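Local coordinates for protein 5'-tyrosyl-DNA phosphodiesterase (Caenorhabditis elegans, PDB 4FVA) that belongs to the endonuclease/exonuclease/phosphatase family, a two-sheet sandwich of DNase I-like fold, and holds a magnesium ion at one end of its sheets, at residues N20-D25 with P244-A249; F49-V54 with L122-L127; G163-L168 with R214-Y219; K194-T199 with W248-T253. One frame throughout, in Å; residues are numbered along the deposited sequence.

Contact 1: residues N20-D25 with P244-A249. With MG (magnesium ion), chain F.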
loop_
_atom_site.group_PDB
_atom_site.type_symbol
_atom_site.label_atom_id
_atom_site.label_comp_id
_atom_site.label_asym_id
_atom_site.label_seq_id
_atom_site.Cartn_x
_atom_site.Cartn_y
_atom_site.Cartn_z
ATOM N N ASN A 20 3.111 -3.064 -4.300
ATOM C CA ASN A 20 4.196 -2.527 -5.105
ATOM C C ASN A 20 4.188 -3.331 -6.386
ATOM O O ASN A 20 4.464 -4.537 -6.360
ATOM C CB ASN A 20 5.531 -2.636 -4.365
ATOM C CG ASN A 20 6.706 -2.191 -5.212
ATOM O OD1 ASN A 20 6.705 -2.374 -6.430
ATOM N ND2 ASN A 20 7.712 -1.592 -4.572
ATOM N N ILE A 21 3.843 -2.683 -7.497
ATOM C CA ILE A 21 3.621 -3.427 -8.739
ATOM C C ILE A 21 4.858 -3.529 -9.652
ATOM O O ILE A 21 4.779 -4.008 -10.794
ATOM C CB ILE A 21 2.389 -2.913 -9.510
ATOM C CG1 ILE A 21 2.581 -1.477 -9.982
ATOM C CG2 ILE A 21 1.091 -3.078 -8.633
ATOM C CD1 ILE A 21 1.410 -0.942 -10.778
ATOM N N ASP A 22 6.006 -3.099 -9.135
ATOM C CA ASP A 22 7.263 -3.355 -9.834
ATOM C C ASP A 22 7.215 -2.798 -11.252
ATOM O O ASP A 22 7.638 -3.463 -12.202
ATOM C CB ASP A 22 7.515 -4.865 -9.865
ATOM C CG ASP A 22 8.966 -5.232 -10.152
ATOM O OD1 ASP A 22 9.835 -4.343 -10.092
ATOM O OD2 ASP A 22 9.228 -6.430 -10.427
ATOM N N GLY A 23 6.718 -1.572 -11.390
ATOM C CA GLY A 23 6.701 -0.914 -12.690
ATOM C C GLY A 23 8.087 -0.612 -13.250
ATOM O O GLY A 23 8.247 -0.388 -14.459
ATOM N N LEU A 24 9.100 -0.597 -12.385
ATOM C CA LEU A 24 10.461 -0.310 -12.852
ATOM C C LEU A 24 11.069 -1.484 -13.599
ATOM O O LEU A 24 12.112 -1.347 -14.251
ATOM C CB LEU A 24 11.371 0.072 -11.684
ATOM C CG LEU A 24 11.084 1.409 -11.021
ATOM C CD1 LEU A 24 12.045 1.611 -9.846
ATOM C CD2 LEU A 24 11.217 2.542 -12.067
ATOM N N ASP A 25 10.432 -2.646 -13.487
ATOM C CA ASP A 25 10.900 -3.819 -14.216
ATOM C C ASP A 25 10.190 -3.885 -15.570
ATOM O O ASP A 25 8.975 -4.083 -15.645
ATOM C CB ASP A 25 10.670 -5.079 -13.390
ATOM C CG ASP A 25 11.060 -6.349 -14.125
ATOM O OD1 ASP A 25 11.643 -6.259 -15.232
ATOM O OD2 ASP A 25 10.781 -7.447 -13.585
ATOM N N PRO A 244 3.036 -11.156 -11.239
ATOM C CA PRO A 244 2.692 -9.772 -11.593
ATOM C C PRO A 244 3.738 -8.798 -11.071
ATOM O O PRO A 244 4.078 -7.822 -11.732
ATOM C CB PRO A 244 1.353 -9.551 -10.868
ATOM C CG PRO A 244 0.737 -10.932 -10.792
ATOM C CD PRO A 244 1.932 -11.848 -10.544
ATOM N N SER A 245 4.263 -9.094 -9.893
ATOM C CA SER A 245 5.250 -8.238 -9.243
ATOM C C SER A 245 6.211 -9.088 -8.435
ATOM O O SER A 245 5.901 -10.229 -8.123
ATOM C CB SER A 245 4.540 -7.239 -8.319
ATOM O OG SER A 245 5.474 -6.491 -7.556
ATOM N N ASP A 246 7.359 -8.529 -8.066
ATOM C CA ASP A 246 8.261 -9.221 -7.150
ATOM C C ASP A 246 7.758 -9.126 -5.708
ATOM O O ASP A 246 8.335 -9.755 -4.811
ATOM C CB ASP A 246 9.707 -8.718 -7.273
ATOM C CG ASP A 246 9.858 -7.266 -6.877
ATOM O OD1 ASP A 246 8.940 -6.456 -7.150
ATOM O OD2 ASP A 246 10.904 -6.928 -6.282
ATOM N N HIS A 247 6.717 -8.313 -5.488
ATOM C CA HIS A 247 5.998 -8.254 -4.196
ATOM C C HIS A 247 4.633 -8.964 -4.262
ATOM O O HIS A 247 3.952 -8.911 -5.285
ATOM C CB HIS A 247 5.714 -6.803 -3.764
ATOM C CG HIS A 247 6.930 -6.015 -3.385
ATOM N ND1 HIS A 247 7.163 -5.584 -2.096
ATOM C CD2 HIS A 247 7.958 -5.540 -4.131
ATOM C CE1 HIS A 247 8.295 -4.902 -2.057
ATOM N NE2 HIS A 247 8.796 -4.860 -3.279
ATOM N N TRP A 248 4.222 -9.589 -3.159
ATOM C CA TRP A 248 2.837 -10.012 -3.014
ATOM C C TRP A 248 2.023 -8.779 -2.635
ATOM O O TRP A 248 2.554 -7.844 -2.035
ATOM C CB TRP A 248 2.676 -11.061 -1.912
ATOM C CG TRP A 248 3.587 -12.259 -2.007
ATOM C CD1 TRP A 248 4.197 -12.915 -0.968
ATOM C CD2 TRP A 248 3.986 -12.946 -3.201
ATOM N NE1 TRP A 248 4.938 -13.972 -1.445
ATOM C CE2 TRP A 248 4.827 -14.013 -2.810
ATOM C CE3 TRP A 248 3.706 -12.769 -4.559
ATOM C CZ2 TRP A 248 5.402 -14.890 -3.735
ATOM C CZ3 TRP A 248 4.280 -13.648 -5.481
ATOM C CH2 TRP A 248 5.116 -14.687 -5.063
ATOM N N ALA A 249 0.739 -8.768 -2.964
ATOM C CA ALA A 249 -0.115 -7.687 -2.486
ATOM C C ALA A 249 -0.597 -8.023 -1.077
ATOM O O ALA A 249 -0.744 -9.195 -0.739
ATOM C CB ALA A 249 -1.309 -7.485 -3.428
HETATM MG MG MG F . 10.962 -2.907 -8.587
HETATM O O HOH W 1 3.313 -5.070 -2.175
HETATM O O HOH W 2 9.198 -3.856 -7.089
HETATM O O HOH W 3 12.993 -2.939 -10.134
#
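D22 and D246 meet across two loops beside the magnesium ion. D22 OD1 binds the metal at 2.4 Å, while D22 OD2 lies 3.3 Å from D246 OD1, two carboxylate oxygens crowded together that would be expected to repel. The side chains cross at about a right angle, their carboxylate planes 34° apart, and water 2, a ligand of the ion, stands between their residues: it lies 2.6 Å from D246 OD1 and is close to N20 OD1 as well. E52 completes the pair of protein ligands. S245, D246 and H247 form the Ser-Asp-His signature of this family, on the loop that leads into strand 249-255. The S245 hydroxyl, anti to its backbone N (chi1 173°), donates to N20 O at 2.5 Å and accepts from H247 N, closing an ST turn. N20 answers with an Asx turn, its OD1 accepting from D22 N at 2.9 Å. The amide of N20 stacks on the H247 imidazole, planes 5° apart, with N20 CB 3.8 Å from the ring centroid. Further out, D216 bonds H247 ND1, W197 holds D246 OD2, and N20 ND2 donates to both D165 and E52.

Contact 2: residues F49-V54 with L122-L127. With MG (magnesium ion), chain F.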
loop_
_atom_site.group_PDB
_atom_site.type_symbol
_atom_site.label_atom_id
_atom_site.label_comp_id
_atom_site.label_asym_id
_atom_site.label_seq_id
_atom_site.Cartn_x
_atom_site.Cartn_y
_atom_site.Cartn_z
ATOM N N PHE A 49 -3.991 0.871 -2.577
ATOM C CA PHE A 49 -2.725 1.602 -2.643
ATOM C C PHE A 49 -1.766 0.937 -3.636
ATOM O O PHE A 49 -1.530 -0.262 -3.541
ATOM C CB PHE A 49 -2.038 1.594 -1.270
ATOM C CG PHE A 49 -2.724 2.425 -0.216
ATOM C CD1 PHE A 49 -3.872 3.148 -0.495
ATOM C CD2 PHE A 49 -2.200 2.474 1.077
ATOM C CE1 PHE A 49 -4.486 3.930 0.496
ATOM C CE2 PHE A 49 -2.808 3.247 2.073
ATOM C CZ PHE A 49 -3.953 3.978 1.781
ATOM N N LEU A 50 -1.188 1.704 -4.561
ATOM C CA LEU A 50 -0.128 1.177 -5.437
ATOM C C LEU A 50 1.173 1.950 -5.240
ATOM O O LEU A 50 1.140 3.155 -4.971
ATOM C CB LEU A 50 -0.528 1.277 -6.912
ATOM C CG LEU A 50 -1.830 0.576 -7.320
ATOM C CD1 LEU A 50 -2.108 0.835 -8.798
ATOM C CD2 LEU A 50 -1.708 -0.931 -7.042
ATOM N N GLN A 51 2.301 1.257 -5.396
ATOM C CA GLN A 51 3.614 1.887 -5.432
ATOM C C GLN A 51 4.398 1.405 -6.657
ATOM O O GLN A 51 4.097 0.344 -7.222
ATOM C CB GLN A 51 4.400 1.599 -4.142
ATOM C CG GLN A 51 3.642 1.868 -2.855
ATOM C CD GLN A 51 2.795 0.694 -2.396
ATOM O OE1 GLN A 51 3.174 -0.470 -2.583
ATOM N NE2 GLN A 51 1.633 0.996 -1.779
ATOM N N GLU A 52 5.423 2.163 -7.043
ATOM C CA GLU A 52 6.196 1.880 -8.253
ATOM C C GLU A 52 5.310 1.739 -9.483
ATOM O O GLU A 52 5.479 0.819 -10.280
ATOM C CB GLU A 52 7.084 0.635 -8.088
ATOM C CG GLU A 52 8.429 0.960 -7.468
ATOM C CD GLU A 52 9.410 -0.174 -7.551
ATOM O OE1 GLU A 52 9.632 -0.716 -8.669
ATOM O OE2 GLU A 52 9.945 -0.532 -6.478
ATOM N N VAL A 53 4.371 2.663 -9.630
ATOM C CA VAL A 53 3.575 2.789 -10.842
ATOM C C VAL A 53 4.425 3.593 -11.822
ATOM O O VAL A 53 5.079 4.552 -11.408
ATOM C CB VAL A 53 2.274 3.533 -10.555
ATOM C CG1 VAL A 53 1.395 3.574 -11.800
ATOM C CG2 VAL A 53 1.535 2.861 -9.381
ATOM N N VAL A 54 4.414 3.211 -13.102
ATOM C CA VAL A 54 5.124 3.945 -14.161
ATOM C C VAL A 54 4.184 4.352 -15.293
ATOM O O VAL A 54 3.095 3.795 -15.433
ATOM C CB VAL A 54 6.312 3.124 -14.731
ATOM C CG1 VAL A 54 7.332 2.808 -13.638
ATOM C CG2 VAL A 54 5.806 1.827 -15.389
ATOM N N LEU A 122 -6.367 8.453 4.080
ATOM C CA LEU A 122 -5.585 7.417 3.421
ATOM C C LEU A 122 -4.192 7.972 3.205
ATOM O O LEU A 122 -4.038 9.000 2.542
ATOM C CB LEU A 122 -6.209 7.046 2.069
ATOM C CG LEU A 122 -7.675 6.589 2.118
ATOM C CD1 LEU A 122 -8.220 6.226 0.731
ATOM C CD2 LEU A 122 -7.792 5.420 3.083
ATOM N N LEU A 123 -3.189 7.298 3.759
ATOM C CA LEU A 123 -1.798 7.713 3.613
ATOM C C LEU A 123 -0.966 6.584 3.003
ATOM O O LEU A 123 -0.776 5.535 3.621
ATOM C CB LEU A 123 -1.219 8.128 4.966
ATOM C CG LEU A 123 -1.898 9.307 5.681
ATOM C CD1 LEU A 123 -3.143 8.869 6.452
ATOM C CD2 LEU A 123 -0.904 10.006 6.598
ATOM N N ASN A 124 -0.486 6.817 1.785
ATOM C CA ASN A 124 0.228 5.823 0.996
ATOM C C ASN A 124 1.647 6.304 0.727
ATOM O O ASN A 124 1.854 7.451 0.285
ATOM C CB ASN A 124 -0.529 5.597 -0.327
ATOM C CG ASN A 124 0.108 4.535 -1.212
ATOM O OD1 ASN A 124 0.846 3.674 -0.738
ATOM N ND2 ASN A 124 -0.180 4.597 -2.522
ATOM N N THR A 125 2.624 5.434 0.971
ATOM C CA THR A 125 4.009 5.816 0.765
ATOM C C THR A 125 4.844 4.657 0.275
ATOM O O THR A 125 4.452 3.503 0.380
ATOM C CB THR A 125 4.660 6.411 2.040
ATOM O OG1 THR A 125 5.912 7.024 1.699
ATOM C CG2 THR A 125 4.900 5.306 3.082
ATOM N N HIS A 126 5.996 4.993 -0.284
ATOM C CA HIS A 126 6.994 4.016 -0.676
ATOM C C HIS A 126 8.298 4.505 -0.056
ATOM O O HIS A 126 8.969 5.352 -0.643
ATOM C CB HIS A 126 7.112 3.992 -2.202
ATOM C CG HIS A 126 8.091 2.986 -2.727
ATOM N ND1 HIS A 126 8.452 2.929 -4.054
ATOM C CD2 HIS A 126 8.800 2.014 -2.096
ATOM C CE1 HIS A 126 9.337 1.956 -4.227
ATOM N NE2 HIS A 126 9.561 1.385 -3.058
ATOM N N LEU A 127 8.658 3.996 1.125
ATOM C CA LEU A 127 9.806 4.562 1.848
ATOM C C LEU A 127 11.152 4.232 1.195
ATOM O O LEU A 127 11.266 3.255 0.447
ATOM C CB LEU A 127 9.796 4.127 3.318
ATOM C CG LEU A 127 8.541 4.546 4.095
ATOM C CD1 LEU A 127 8.702 4.253 5.597
ATOM C CD2 LEU A 127 8.210 6.016 3.830
HETATM MG MG MG F . 10.962 -2.907 -8.587
HETATM O O HOH W 4 6.722 4.306 -5.823
HETATM O O HOH W 3 12.993 -2.939 -10.134
HETATM O O HOH W 2 9.198 -3.856 -7.089
#
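Face-to-face packing of two strands from different sheets joins F49-Q51 to L122-H126 near the middle of the molecule, with every touching residue buried. Their axes run nearly parallel, 18° apart, and approach to 7.3 Å, so that no backbone-to-backbone bonds join them and side chains, with one water, span the gap. N124 does most of the bridging. Its CG is anti to the backbone N (chi1 -178°), which sends the amide across the interface: ND2 donates to L50 O at 3.1 Å from well above the carbonyl plane, and OD1 accepts from Q51 NE2 at 3.0 Å. A bend at chi2 turns the Q51 amide steeply against that of N124, their planes 76° apart. The same asparagine lays CB over the centre of the F49 ring in a CH-pi contact, 3.9 Å from the centroid, while L122 CB comes to the ring edge near F49 CZ. This is the interior of the DNase I-like sandwich, and at its metal end the first strand breaks in a G1 bulge where E52 and V53 both face Y80. From there E52 extends to the magnesium ion, bound through OE1 at 2.6 Å, while E52 OE2 comes within 3.4 Å of H126 CE1 and takes a hydrogen bond from N20. Water 4 lies in the plane of the H126 ring and joins H126 ND1 to the backbone N of E52, 2.8 Å from each.

Contact 3: residues G163-L168 with R214-Y219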
loop_
_atom_site.group_PDB
_atom_site.type_symbol
_atom_site.label_atom_id
_atom_site.label_comp_id
_atom_site.label_asym_id
_atom_site.label_seq_id
_atom_site.Cartn_x
_atom_site.Cartn_y
_atom_site.Cartn_z
ATOM N N GLY A 163 0.113 3.133 5.169
ATOM C CA GLY A 163 0.989 2.047 4.766
ATOM C C GLY A 163 1.517 2.161 3.344
ATOM O O GLY A 163 1.623 3.259 2.777
ATOM N N GLY A 164 1.844 1.007 2.774
ATOM C CA GLY A 164 2.432 0.920 1.458
ATOM C C GLY A 164 3.638 0.016 1.528
ATOM O O GLY A 164 3.717 -0.896 2.367
ATOM N N ASP A 165 4.601 0.282 0.657
ATOM C CA ASP A 165 5.866 -0.424 0.702
ATOM C C ASP A 165 6.782 0.361 1.611
ATOM O O ASP A 165 7.327 1.381 1.202
ATOM C CB ASP A 165 6.480 -0.540 -0.691
ATOM C CG ASP A 165 7.794 -1.315 -0.685
ATOM O OD1 ASP A 165 8.288 -1.653 0.415
ATOM O OD2 ASP A 165 8.341 -1.570 -1.780
ATOM N N LEU A 166 6.905 -0.072 2.863
ATOM C CA LEU A 166 7.703 0.679 3.837
ATOM C C LEU A 166 9.178 0.227 3.880
ATOM O O LEU A 166 10.003 0.850 4.561
ATOM C CB LEU A 166 7.067 0.617 5.232
ATOM C CG LEU A 166 5.567 0.926 5.298
ATOM C CD1 LEU A 166 5.076 1.000 6.744
ATOM C CD2 LEU A 166 5.277 2.243 4.565
ATOM N N ASN A 167 9.507 -0.851 3.168
ATOM C CA ASN A 167 10.900 -1.300 3.078
ATOM C C ASN A 167 11.562 -1.527 4.429
ATOM O O ASN A 167 12.783 -1.363 4.566
ATOM C CB ASN A 167 11.734 -0.322 2.249
ATOM C CG ASN A 167 11.708 -0.655 0.769
ATOM O OD1 ASN A 167 11.873 -1.814 0.387
ATOM N ND2 ASN A 167 11.469 0.353 -0.066
ATOM N N LEU A 168 10.757 -1.914 5.414
ATOM C CA LEU A 168 11.210 -2.004 6.801
ATOM C C LEU A 168 11.843 -3.340 7.154
ATOM O O LEU A 168 11.418 -4.395 6.667
ATOM C CB LEU A 168 10.045 -1.746 7.776
ATOM C CG LEU A 168 9.501 -0.320 7.960
ATOM C CD1 LEU A 168 8.230 -0.298 8.843
ATOM C CD2 LEU A 168 10.568 0.627 8.514
ATOM N N ARG A 214 9.042 -8.444 5.448
ATOM C CA ARG A 214 7.699 -7.913 5.537
ATOM C C ARG A 214 7.763 -6.425 5.260
ATOM O O ARG A 214 7.540 -5.604 6.155
ATOM C CB ARG A 214 7.094 -8.201 6.908
ATOM C CG ARG A 214 5.625 -7.840 7.001
ATOM C CD ARG A 214 4.948 -8.551 8.169
ATOM N NE ARG A 214 5.266 -7.951 9.465
ATOM C CZ ARG A 214 4.585 -6.943 10.005
ATOM N NH1 ARG A 214 3.561 -6.399 9.346
ATOM N NH2 ARG A 214 4.931 -6.468 11.196
ATOM N N PHE A 215 8.051 -6.103 4.004
ATOM C CA PHE A 215 8.263 -4.737 3.551
ATOM C C PHE A 215 6.948 -3.973 3.469
ATOM O O PHE A 215 6.901 -2.771 3.691
ATOM C CB PHE A 215 8.917 -4.747 2.163
ATOM C CG PHE A 215 10.410 -5.024 2.170
ATOM C CD1 PHE A 215 11.183 -4.766 3.292
ATOM C CD2 PHE A 215 11.040 -5.523 1.022
ATOM C CE1 PHE A 215 12.559 -5.007 3.277
ATOM C CE2 PHE A 215 12.415 -5.769 0.998
ATOM C CZ PHE A 215 13.172 -5.510 2.128
ATOM N N ASP A 216 5.886 -4.681 3.112
ATOM C CA ASP A 216 4.609 -4.048 2.861
ATOM C C ASP A 216 3.706 -4.174 4.080
ATOM O O ASP A 216 3.459 -5.274 4.566
ATOM C CB ASP A 216 3.984 -4.685 1.622
ATOM C CG ASP A 216 4.936 -4.668 0.438
ATOM O OD1 ASP A 216 5.004 -3.616 -0.219
ATOM O OD2 ASP A 216 5.638 -5.680 0.179
ATOM N N ARG A 217 3.229 -3.042 4.586
ATOM C CA ARG A 217 2.449 -3.058 5.821
ATOM C C ARG A 217 1.312 -2.056 5.779
ATOM O O ARG A 217 1.351 -1.078 5.029
ATOM C CB ARG A 217 3.339 -2.753 7.033
ATOM C CG ARG A 217 4.573 -3.655 7.148
ATOM C CD ARG A 217 5.327 -3.418 8.450
ATOM N NE ARG A 217 6.605 -4.144 8.474
ATOM C CZ ARG A 217 7.377 -4.274 9.550
ATOM N NH1 ARG A 217 7.013 -3.730 10.707
ATOM N NH2 ARG A 217 8.515 -4.948 9.473
ATOM N N LEU A 218 0.304 -2.310 6.604
ATOM C CA LEU A 218 -0.822 -1.404 6.756
ATOM C C LEU A 218 -1.072 -1.182 8.238
ATOM O O LEU A 218 -1.222 -2.140 8.998
ATOM C CB LEU A 218 -2.074 -2.004 6.109
ATOM C CG LEU A 218 -2.216 -1.668 4.626
ATOM C CD1 LEU A 218 -3.330 -2.497 3.970
ATOM C CD2 LEU A 218 -2.462 -0.155 4.457
ATOM N N TYR A 219 -1.104 0.084 8.637
ATOM C CA TYR A 219 -1.433 0.458 10.000
ATOM C C TYR A 219 -2.778 1.146 9.970
ATOM O O TYR A 219 -3.137 1.760 8.954
ATOM C CB TYR A 219 -0.379 1.413 10.569
ATOM C CG TYR A 219 0.997 0.814 10.668
ATOM C CD1 TYR A 219 1.893 0.900 9.618
ATOM C CD2 TYR A 219 1.397 0.149 11.819
ATOM C CE1 TYR A 219 3.157 0.338 9.706
ATOM C CE2 TYR A 219 2.654 -0.411 11.921
ATOM C CZ TYR A 219 3.529 -0.311 10.860
ATOM O OH TYR A 219 4.784 -0.861 10.954
HETATM O O HOH W 5 10.723 -6.953 7.480
#
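F215 turns one ring face to N167, whose OD1 lies over the ring centre with its amide inclined 70° to the ring plane, and offers its edge to L168 O, 3.4 Å from F215 CD1. D165 runs beside F215, pointing the same way, and D216 OD1 comes to 3.4 Å from D165 CB. The stronger polar partners lie outside: D165 OD2 takes N20 ND2, D216 OD2 takes T196 OG1 and H247 ND1, and N167 ND2 donates to L127 O. R217, extended from CG to NE, crosses L168 at about a right angle: L168 CB sits over one face of the guanidinium, 3.9 Å from R217 NH2, and the guanidinium of R214 covers the opposite face. A nearly straight bond from R217 NE to R214 O, 2.9 Å long and in the guanidinium plane, fixes the rotation of that group. Beyond it L166 CD1 meets the edge of the Y219 ring, 3.6 Å from CE1. An antiparallel ladder carries D165 and D216 on one face and R217 on the other, with G164 and R217 as its hydrogen-bonded pair; it ends where F215 O takes L166 N at 2.8 Å. In the curled second sheet strand 212-221 lies against 159-163, which pairs in parallel with strand 118-126; helix 134-154 covers L166, L168 and Y219.

Contact 4: residues K194-T199 with W248-T253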
loop_
_atom_site.group_PDB
_atom_site.type_symbol
_atom_site.label_atom_id
_atom_site.label_comp_id
_atom_site.label_asym_id
_atom_site.label_seq_id
_atom_site.Cartn_x
_atom_site.Cartn_y
_atom_site.Cartn_z
ATOM N N LYS A 194 2.870 -13.643 6.365
ATOM C CA LYS A 194 3.840 -12.705 6.932
ATOM C C LYS A 194 4.695 -11.961 5.905
ATOM O O LYS A 194 4.739 -10.735 5.897
ATOM C CB LYS A 194 4.742 -13.418 7.936
ATOM C CG LYS A 194 5.748 -12.511 8.622
ATOM C CD LYS A 194 6.435 -13.260 9.759
ATOM C CE LYS A 194 7.366 -12.360 10.556
ATOM N NZ LYS A 194 8.009 -13.114 11.667
ATOM N N PHE A 195 5.393 -12.697 5.052
ATOM C CA PHE A 195 6.360 -12.066 4.166
ATOM C C PHE A 195 5.721 -11.582 2.870
ATOM O O PHE A 195 4.973 -12.318 2.217
ATOM C CB PHE A 195 7.528 -13.010 3.906
ATOM C CG PHE A 195 8.219 -13.448 5.165
ATOM C CD1 PHE A 195 9.107 -12.599 5.812
ATOM C CD2 PHE A 195 7.951 -14.693 5.726
ATOM C CE1 PHE A 195 9.738 -12.988 6.979
ATOM C CE2 PHE A 195 8.576 -15.089 6.898
ATOM C CZ PHE A 195 9.472 -14.231 7.527
ATOM N N THR A 196 6.002 -10.338 2.508
ATOM C CA THR A 196 5.358 -9.741 1.348
ATOM C C THR A 196 6.361 -9.625 0.214
ATOM O O THR A 196 5.991 -9.381 -0.932
ATOM C CB THR A 196 4.772 -8.351 1.685
ATOM O OG1 THR A 196 5.837 -7.445 1.989
ATOM C CG2 THR A 196 3.815 -8.446 2.879
ATOM N N TRP A 197 7.634 -9.818 0.551
ATOM C CA TRP A 197 8.706 -9.815 -0.428
ATOM C C TRP A 197 9.564 -11.023 -0.116
ATOM O O TRP A 197 10.280 -11.048 0.885
ATOM C CB TRP A 197 9.519 -8.540 -0.312
ATOM C CG TRP A 197 10.507 -8.349 -1.408
ATOM C CD1 TRP A 197 10.252 -7.925 -2.683
ATOM C CD2 TRP A 197 11.924 -8.538 -1.324
ATOM N NE1 TRP A 197 11.425 -7.851 -3.402
ATOM C CE2 TRP A 197 12.464 -8.225 -2.590
ATOM C CE3 TRP A 197 12.786 -8.951 -0.303
ATOM C CZ2 TRP A 197 13.827 -8.304 -2.859
ATOM C CZ3 TRP A 197 14.140 -9.031 -0.572
ATOM C CH2 TRP A 197 14.649 -8.708 -1.839
ATOM N N ASP A 198 9.449 -12.041 -0.957
ATOM C CA ASP A 198 10.018 -13.349 -0.672
ATOM C C ASP A 198 10.789 -13.878 -1.878
ATOM O O ASP A 198 10.209 -14.522 -2.770
ATOM C CB ASP A 198 8.872 -14.292 -0.315
ATOM C CG ASP A 198 9.333 -15.695 -0.005
ATOM O OD1 ASP A 198 10.483 -16.049 -0.347
ATOM O OD2 ASP A 198 8.525 -16.452 0.573
ATOM N N THR A 199 12.094 -13.614 -1.914
ATOM C CA THR A 199 12.895 -13.997 -3.076
ATOM C C THR A 199 13.147 -15.498 -3.156
ATOM O O THR A 199 13.712 -15.978 -4.145
ATOM C CB THR A 199 14.260 -13.270 -3.121
ATOM O OG1 THR A 199 15.015 -13.598 -1.946
ATOM C CG2 THR A 199 14.069 -11.765 -3.193
ATOM N N TRP A 248 4.222 -9.589 -3.159
ATOM C CA TRP A 248 2.837 -10.012 -3.014
ATOM C C TRP A 248 2.023 -8.779 -2.635
ATOM O O TRP A 248 2.554 -7.844 -2.035
ATOM C CB TRP A 248 2.676 -11.061 -1.912
ATOM C CG TRP A 248 3.587 -12.259 -2.007
ATOM C CD1 TRP A 248 4.197 -12.915 -0.968
ATOM C CD2 TRP A 248 3.986 -12.946 -3.201
ATOM N NE1 TRP A 248 4.938 -13.972 -1.445
ATOM C CE2 TRP A 248 4.827 -14.013 -2.810
ATOM C CE3 TRP A 248 3.706 -12.769 -4.559
ATOM C CZ2 TRP A 248 5.402 -14.890 -3.735
ATOM C CZ3 TRP A 248 4.280 -13.648 -5.481
ATOM C CH2 TRP A 248 5.116 -14.687 -5.063
ATOM N N ALA A 249 0.739 -8.768 -2.964
ATOM C CA ALA A 249 -0.115 -7.687 -2.486
ATOM C C ALA A 249 -0.597 -8.023 -1.077
ATOM O O ALA A 249 -0.744 -9.195 -0.739
ATOM C CB ALA A 249 -1.309 -7.485 -3.428
ATOM N N ILE A 250 -0.813 -7.012 -0.248
ATOM C CA ILE A 250 -1.475 -7.242 1.023
ATOM C C ILE A 250 -2.917 -6.771 0.909
ATOM O O ILE A 250 -3.216 -5.822 0.183
ATOM C CB ILE A 250 -0.751 -6.605 2.240
ATOM C CG1 ILE A 250 -0.655 -5.087 2.119
ATOM C CG2 ILE A 250 0.650 -7.216 2.416
ATOM C CD1 ILE A 250 0.007 -4.448 3.340
ATOM N N ASN A 251 -3.804 -7.461 1.611
ATOM C CA ASN A 251 -5.232 -7.225 1.513
ATOM C C ASN A 251 -5.868 -7.304 2.905
ATOM O O ASN A 251 -5.981 -8.383 3.484
ATOM C CB ASN A 251 -5.847 -8.261 0.569
ATOM C CG ASN A 251 -7.345 -8.074 0.393
ATOM O OD1 ASN A 251 -7.841 -6.955 0.386
ATOM N ND2 ASN A 251 -8.075 -9.180 0.287
ATOM N N ALA A 252 -6.246 -6.163 3.465
ATOM C CA ALA A 252 -6.780 -6.161 4.824
ATOM C C ALA A 252 -8.227 -5.705 4.839
ATOM O O ALA A 252 -8.575 -4.662 4.246
ATOM C CB ALA A 252 -5.923 -5.279 5.733
ATOM N N THR A 253 -9.057 -6.453 5.557
ATOM C CA THR A 253 -10.475 -6.116 5.688
ATOM C C THR A 253 -10.756 -5.723 7.128
ATOM O O THR A 253 -10.566 -6.527 8.053
ATOM C CB THR A 253 -11.382 -7.295 5.276
ATOM O OG1 THR A 253 -11.103 -7.677 3.922
ATOM C CG2 THR A 253 -12.862 -6.914 5.414
HETATM O O HOH W 6 5.814 -16.169 0.023
#
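W248 leans on the backbone of F195 and T196 along one side of its indole. Its own N begins the contact, donating to T196 O at 2.9 Å. CB and CG then pass the same oxygen at 3.8 and 3.9 Å, and with CG beside the backbone N (chi1 -52°) the five-membered ring carries CD1 to 3.3 Å from F195 O, which approaches the indole edge-on. At the next atom NE1 donates to water 6, which in turn donates to D198 OD2, an oxygen also paired with K201; D198 CB is 4.1 Å from NE1. Loop residues N202 and R234 also touch the side chain, and F243 meets the indole edge-to-face. A second, tight touch pairs T196 CG2 with I250 CG2 at 3.4 Å. Strand 197-198 pairs antiparallel with 212-221, with a classic bulge at T196 and W197 opposite M213, whereas strand 249-255 lies between 13-20 and 226-232 in the other sheet: the contact ties the two sheets together.

Contact 1 spans nearly the whole sequence; contacts 2 and 3 follow in series within that span, while contacts 3 and 4 interleave and contact 4 shares W248 and A249 with contact 1. Contacts 1 and 2, centres about 12 Å apart, each supply one carboxylate to the magnesium ion, a clear case of a site between sheets drawing on distant parts of a chain. The centre of contact 3 is about 10 Å from that of contact 2 and about 9 Å from that of contact 4, and all three reach the sheet of strands 118-126, 159-163, 212-221 and 197-198. Contacts 2 and 4 do not touch. D216 of contact 3 joins H247 of contact 1 to T196 of contact 4, linking metal end and second sheet.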